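Local coordinates for protein KLLA0C04147p (Kluyveromyces lactis, PDB 5H2A) that probably binds and transfers sterols as an Osh1 protein of the oxysterol-binding family, this piece being its ankyrin-repeat domain, at residues F42-H56 with S82-D94. Numbering follows the deposited sequence.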
loop_
_atom_site.group_PDB
_atom_site.type_symbol
_atom_site.label_atom_id
_atom_site.label_comp_id
_atom_site.label_asym_id
_atom_site.label_seq_id
_atom_site.Cartn_x
_atom_site.Cartn_y
_atom_site.Cartn_z
ATOM N N PHE A 42 25.619 9.046 8.913
ATOM C CA PHE A 42 24.518 8.642 8.055
ATOM C C PHE A 42 23.172 8.630 8.773
ATOM O O PHE A 42 22.131 8.680 8.112
ATOM C CB PHE A 42 24.798 7.268 7.466
ATOM C CG PHE A 42 23.886 6.923 6.332
ATOM C CD1 PHE A 42 24.041 7.543 5.093
ATOM C CD2 PHE A 42 22.872 5.992 6.497
ATOM C CE1 PHE A 42 23.196 7.246 4.044
ATOM C CE2 PHE A 42 22.031 5.679 5.443
ATOM C CZ PHE A 42 22.191 6.324 4.212
ATOM N N ASP A 43 23.162 8.544 10.101
ATOM C CA ASP A 43 21.915 8.555 10.853
ATOM C C ASP A 43 21.604 9.928 11.430
ATOM O O ASP A 43 20.598 10.083 12.136
ATOM C CB ASP A 43 21.943 7.476 11.956
ATOM C CG ASP A 43 22.995 7.727 13.027
ATOM O OD1 ASP A 43 23.874 8.598 12.861
ATOM O OD2 ASP A 43 22.951 7.015 14.059
ATOM N N GLU A 44 22.415 10.933 11.112
ATOM C CA GLU A 44 22.130 12.291 11.551
ATOM C C GLU A 44 20.828 12.768 10.897
ATOM O O GLU A 44 20.632 12.565 9.684
ATOM C CB GLU A 44 23.318 13.199 11.196
ATOM C CG GLU A 44 23.491 14.437 12.063
ATOM C CD GLU A 44 22.639 15.609 11.598
ATOM O OE1 GLU A 44 22.149 15.571 10.441
ATOM O OE2 GLU A 44 22.466 16.568 12.387
ATOM N N PRO A 45 19.895 13.344 11.657
ATOM C CA PRO A 45 18.540 13.554 11.101
ATOM C C PRO A 45 18.492 14.485 9.896
ATOM O O PRO A 45 17.676 14.264 8.989
ATOM C CB PRO A 45 17.747 14.116 12.293
ATOM C CG PRO A 45 18.760 14.581 13.270
ATOM C CD PRO A 45 19.981 13.720 13.078
ATOM N N THR A 46 19.337 15.515 9.850
ATOM C CA THR A 46 19.370 16.360 8.656
ATOM C C THR A 46 19.894 15.577 7.460
ATOM O O THR A 46 19.319 15.648 6.369
ATOM C CB THR A 46 20.208 17.619 8.901
ATOM O OG1 THR A 46 19.520 18.468 9.829
ATOM C CG2 THR A 46 20.423 18.401 7.598
ATOM N N VAL A 47 20.943 14.774 7.666
ATOM C CA VAL A 47 21.427 13.887 6.608
ATOM C C VAL A 47 20.305 12.972 6.121
ATOM O O VAL A 47 20.058 12.863 4.913
ATOM C CB VAL A 47 22.641 13.072 7.093
ATOM C CG1 VAL A 47 23.056 12.036 6.036
ATOM C CG2 VAL A 47 23.817 13.999 7.421
ATOM N N ARG A 48 19.620 12.283 7.052
ATOM C CA ARG A 48 18.539 11.380 6.656
ATOM C C ARG A 48 17.479 12.108 5.841
ATOM O O ARG A 48 16.908 11.535 4.903
ATOM C CB ARG A 48 17.854 10.741 7.880
ATOM C CG ARG A 48 18.737 9.964 8.821
ATOM C CD ARG A 48 17.975 8.814 9.541
ATOM N NE ARG A 48 16.747 9.224 10.234
ATOM C CZ ARG A 48 16.702 9.755 11.458
ATOM N NH1 ARG A 48 17.819 9.981 12.141
ATOM N NH2 ARG A 48 15.530 10.069 11.996
ATOM N N SER A 49 17.172 13.352 6.209
ATOM C CA SER A 49 16.064 14.058 5.565
ATOM C C SER A 49 16.371 14.374 4.109
ATOM O O SER A 49 15.445 14.494 3.301
ATOM C CB SER A 49 15.733 15.351 6.320
ATOM O OG SER A 49 16.753 16.323 6.136
ATOM N N VAL A 50 17.646 14.544 3.764
ATOM C CA VAL A 50 18.024 14.701 2.358
ATOM C C VAL A 50 18.138 13.344 1.679
ATOM O O VAL A 50 17.657 13.155 0.558
ATOM C CB VAL A 50 19.338 15.494 2.243
ATOM C CG1 VAL A 50 19.754 15.645 0.765
ATOM C CG2 VAL A 50 19.201 16.869 2.923
ATOM N N PHE A 51 18.802 12.383 2.337
ATOM C CA PHE A 51 18.983 11.073 1.714
ATOM C C PHE A 51 17.645 10.456 1.310
ATOM O O PHE A 51 17.519 9.882 0.217
ATOM C CB PHE A 51 19.716 10.111 2.650
ATOM C CG PHE A 51 19.873 8.731 2.057
ATOM C CD1 PHE A 51 20.926 8.461 1.198
ATOM C CD2 PHE A 51 18.948 7.732 2.323
ATOM C CE1 PHE A 51 21.054 7.211 0.599
ATOM C CE2 PHE A 51 19.077 6.462 1.746
ATOM C CZ PHE A 51 20.133 6.202 0.885
ATOM N N GLU A 52 16.633 10.554 2.179
ATOM C CA GLU A 52 15.418 9.823 1.852
ATOM C C GLU A 52 14.614 10.469 0.715
ATOM O O GLU A 52 13.645 9.863 0.258
ATOM C CB GLU A 52 14.553 9.651 3.110
ATOM C CG GLU A 52 14.046 10.928 3.736
ATOM C CD GLU A 52 13.461 10.699 5.138
ATOM O OE1 GLU A 52 12.788 11.626 5.645
ATOM O OE2 GLU A 52 13.685 9.605 5.722
ATOM N N LEU A 53 15.014 11.637 0.218
ATOM C CA LEU A 53 14.383 12.258 -0.937
ATOM C C LEU A 53 15.151 12.046 -2.234
ATOM O O LEU A 53 14.784 12.643 -3.247
ATOM C CB LEU A 53 14.217 13.771 -0.700
ATOM C CG LEU A 53 13.318 14.195 0.474
ATOM C CD1 LEU A 53 13.282 15.711 0.644
ATOM C CD2 LEU A 53 11.913 13.644 0.281
ATOM N N ILE A 54 16.217 11.243 -2.226
ATOM C CA ILE A 54 17.083 11.142 -3.404
ATOM C C ILE A 54 16.293 10.703 -4.626
ATOM O O ILE A 54 16.537 11.180 -5.744
ATOM C CB ILE A 54 18.253 10.183 -3.130
ATOM C CG1 ILE A 54 19.336 10.880 -2.309
ATOM C CG2 ILE A 54 18.875 9.685 -4.447
ATOM C CD1 ILE A 54 20.445 9.913 -1.897
ATOM N N LEU A 55 15.328 9.787 -4.445
ATOM C CA LEU A 55 14.543 9.389 -5.611
ATOM C C LEU A 55 13.656 10.531 -6.104
ATOM O O LEU A 55 13.443 10.667 -7.315
ATOM C CB LEU A 55 13.709 8.138 -5.303
ATOM C CG LEU A 55 13.032 7.436 -6.479
ATOM C CD1 LEU A 55 14.007 7.163 -7.626
ATOM C CD2 LEU A 55 12.392 6.111 -5.993
ATOM N N HIS A 56 13.123 11.361 -5.202
ATOM C CA HIS A 56 12.405 12.556 -5.647
ATOM C C HIS A 56 13.303 13.454 -6.486
ATOM O O HIS A 56 12.921 13.892 -7.583
ATOM C CB HIS A 56 11.874 13.350 -4.456
ATOM C CG HIS A 56 10.849 12.635 -3.640
ATOM N ND1 HIS A 56 11.155 11.568 -2.819
ATOM C CD2 HIS A 56 9.526 12.870 -3.480
ATOM C CE1 HIS A 56 10.057 11.162 -2.205
ATOM N NE2 HIS A 56 9.056 11.947 -2.580
ATOM N N SER A 82 19.153 -2.500 4.841
ATOM C CA SER A 82 20.421 -1.824 4.613
ATOM C C SER A 82 20.309 -0.341 4.923
ATOM O O SER A 82 19.218 0.238 4.934
ATOM C CB SER A 82 20.896 -2.009 3.169
ATOM O OG SER A 82 21.306 -3.347 2.959
ATOM N N GLN A 83 21.465 0.268 5.201
ATOM C CA GLN A 83 21.499 1.719 5.349
ATOM C C GLN A 83 21.114 2.399 4.045
ATOM O O GLN A 83 20.391 3.402 4.050
ATOM C CB GLN A 83 22.888 2.182 5.804
ATOM C CG GLN A 83 23.236 1.818 7.247
ATOM C CD GLN A 83 24.587 2.374 7.665
ATOM O OE1 GLN A 83 25.539 2.371 6.886
ATOM N NE2 GLN A 83 24.668 2.874 8.892
ATOM N N LEU A 84 21.577 1.866 2.910
ATOM C CA LEU A 84 21.189 2.425 1.614
ATOM C C LEU A 84 19.863 1.788 1.237
ATOM O O LEU A 84 19.785 0.807 0.492
ATOM C CB LEU A 84 22.244 2.195 0.547
ATOM C CG LEU A 84 23.631 2.770 0.854
ATOM C CD1 LEU A 84 24.489 2.777 -0.401
ATOM C CD2 LEU A 84 23.554 4.153 1.445
ATOM N N PHE A 85 18.802 2.356 1.787
ATOM C CA PHE A 85 17.457 1.923 1.445
ATOM C C PHE A 85 16.607 3.163 1.287
ATOM O O PHE A 85 16.643 4.052 2.144
ATOM C CB PHE A 85 16.845 1.017 2.514
ATOM C CG PHE A 85 15.401 0.690 2.248
ATOM C CD1 PHE A 85 15.055 -0.238 1.271
ATOM C CD2 PHE A 85 14.393 1.337 2.945
ATOM C CE1 PHE A 85 13.703 -0.542 1.014
ATOM C CE2 PHE A 85 13.052 1.048 2.690
ATOM C CZ PHE A 85 12.709 0.105 1.734
ATOM N N ILE A 86 15.855 3.228 0.197
ATOM C CA ILE A 86 14.926 4.332 -0.039
ATOM C C ILE A 86 13.527 3.743 -0.154
ATOM O O ILE A 86 13.326 2.734 -0.842
ATOM C CB ILE A 86 15.283 5.125 -1.305
ATOM C CG1 ILE A 86 16.546 5.965 -1.061
ATOM C CG2 ILE A 86 14.120 6.067 -1.704
ATOM C CD1 ILE A 86 16.993 6.748 -2.262
ATOM N N ASP A 87 12.576 4.381 0.513
ATOM C CA ASP A 87 11.167 4.019 0.427
ATOM C C ASP A 87 10.589 4.616 -0.853
ATOM O O ASP A 87 10.476 5.841 -0.984
ATOM C CB ASP A 87 10.446 4.525 1.669
ATOM C CG ASP A 87 8.961 4.277 1.632
ATOM O OD1 ASP A 87 8.452 3.618 0.699
ATOM O OD2 ASP A 87 8.296 4.758 2.567
ATOM N N VAL A 88 10.203 3.747 -1.791
ATOM C CA VAL A 88 9.709 4.207 -3.088
ATOM C C VAL A 88 8.406 4.992 -2.953
ATOM O O VAL A 88 8.021 5.730 -3.869
ATOM C CB VAL A 88 9.579 2.983 -4.027
ATOM C CG1 VAL A 88 8.434 2.055 -3.578
ATOM C CG2 VAL A 88 9.392 3.423 -5.468
ATOM N N ASN A 89 7.731 4.889 -1.803
ATOM C CA ASN A 89 6.515 5.647 -1.539
ATOM C C ASN A 89 6.721 6.796 -0.557
ATOM O O ASN A 89 5.736 7.314 -0.020
ATOM C CB ASN A 89 5.430 4.712 -1.000
ATOM C CG ASN A 89 5.155 3.570 -1.923
ATOM O OD1 ASN A 89 4.902 3.789 -3.108
ATOM N ND2 ASN A 89 5.204 2.334 -1.395
ATOM N N LYS A 90 7.971 7.177 -0.283
ATOM C CA LYS A 90 8.259 8.341 0.564
ATOM C C LYS A 90 7.535 9.598 0.084
ATOM O O LYS A 90 7.590 9.965 -1.092
ATOM C CB LYS A 90 9.778 8.587 0.581
ATOM C CG LYS A 90 10.218 9.879 1.287
ATOM C CD LYS A 90 9.920 9.856 2.783
ATOM C CE LYS A 90 10.371 11.183 3.436
ATOM N NZ LYS A 90 10.035 11.222 4.887
ATOM N N GLN A 91 6.884 10.298 1.009
ATOM C CA GLN A 91 6.247 11.568 0.688
ATOM C C GLN A 91 7.136 12.732 1.113
ATOM O O GLN A 91 7.668 12.736 2.231
ATOM C CB GLN A 91 4.886 11.672 1.376
ATOM C CG GLN A 91 3.841 10.712 0.828
ATOM C CD GLN A 91 2.551 10.826 1.605
ATOM O OE1 GLN A 91 2.402 10.199 2.647
ATOM N NE2 GLN A 91 1.638 11.666 1.131
ATOM N N ASP A 92 7.282 13.718 0.229
ATOM C CA ASP A 92 8.097 14.900 0.491
ATOM C C ASP A 92 7.261 15.941 1.244
ATOM O O ASP A 92 6.196 15.628 1.779
ATOM C CB ASP A 92 8.683 15.440 -0.825
ATOM C CG ASP A 92 7.617 16.028 -1.777
ATOM O OD1 ASP A 92 6.460 16.279 -1.370
ATOM O OD2 ASP A 92 7.960 16.269 -2.957
ATOM N N GLN A 93 7.719 17.195 1.288
ATOM C CA GLN A 93 7.037 18.191 2.111
ATOM C C GLN A 93 5.698 18.634 1.539
ATOM O O GLN A 93 4.923 19.257 2.267
ATOM C CB GLN A 93 7.929 19.423 2.315
ATOM C CG GLN A 93 8.382 20.093 1.028
ATOM C CD GLN A 93 9.159 21.380 1.291
ATOM O OE1 GLN A 93 9.398 21.748 2.444
ATOM N NE2 GLN A 93 9.549 22.071 0.225
ATOM N N ASP A 94 5.412 18.338 0.269
ATOM C CA ASP A 94 4.103 18.587 -0.333
ATOM C C ASP A 94 3.222 17.339 -0.359
ATOM O O ASP A 94 2.136 17.369 -0.953
ATOM C CB ASP A 94 4.277 19.128 -1.757
ATOM C CG ASP A 94 5.197 20.356 -1.809
ATOM O OD1 ASP A 94 4.899 21.353 -1.123
ATOM O OD2 ASP A 94 6.215 20.320 -2.531
HETATM O O HOH W 1 13.102 7.156 1.559
#
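I86, in segment 82-94 of the loop before helix 98-104, packs against F51, I54 and L55, setting the turn between helices 45-51 and 54-61 of the ankyrin-repeat domain against that loop. This is the tightly packed part of the contact. I86 CD1 lies 3.8 Å from I54 CB, CG2 faces L55 CB, and CG1 meets CE2 of the F51 ring, while W74 of helix 64-74 also packs against the I86 side chain. Chi1 of 178° sets CG opposite the backbone N and carries the far end of the F51 ring to the loop, its edge meeting F85 O in the ring plane. At the outer end CZ of F42 sits over the centre of one F51 face, L84 CD2 touches both rings, and the F42 edge meets exposed Q83, CE2 lying 3.1 Å from Q83 O.

Beyond I86 the contact becomes more polar. A water bridges E52 O and D87 N. On the looser, partly exposed side K90 NZ forms a salt bridge with E52 OE1 (2.9 Å), approaching from above the carboxylate plane; the bend at chi2 (66°) turns CE and NZ of the lysine toward that carboxylate. K90 CG lies 3.6 Å from E52 O. Were E52 an alanine, the K90 ammonium would probably lose this carboxylate mate and CE its contact with the glutamate CG. L55 CD2 and V88 CG2, 4.1 Å apart, are still buried, as is H56. L53 CD2 sits over one face of the H56 ring, offset toward its rim, and also touches D92 CB. H56 NE2 is hydrogen-bonded to N96 O, beyond the loop segment, and makes a weak, bent bond to K90 O at 2.9 Å, with an N-H...O angle of 116°.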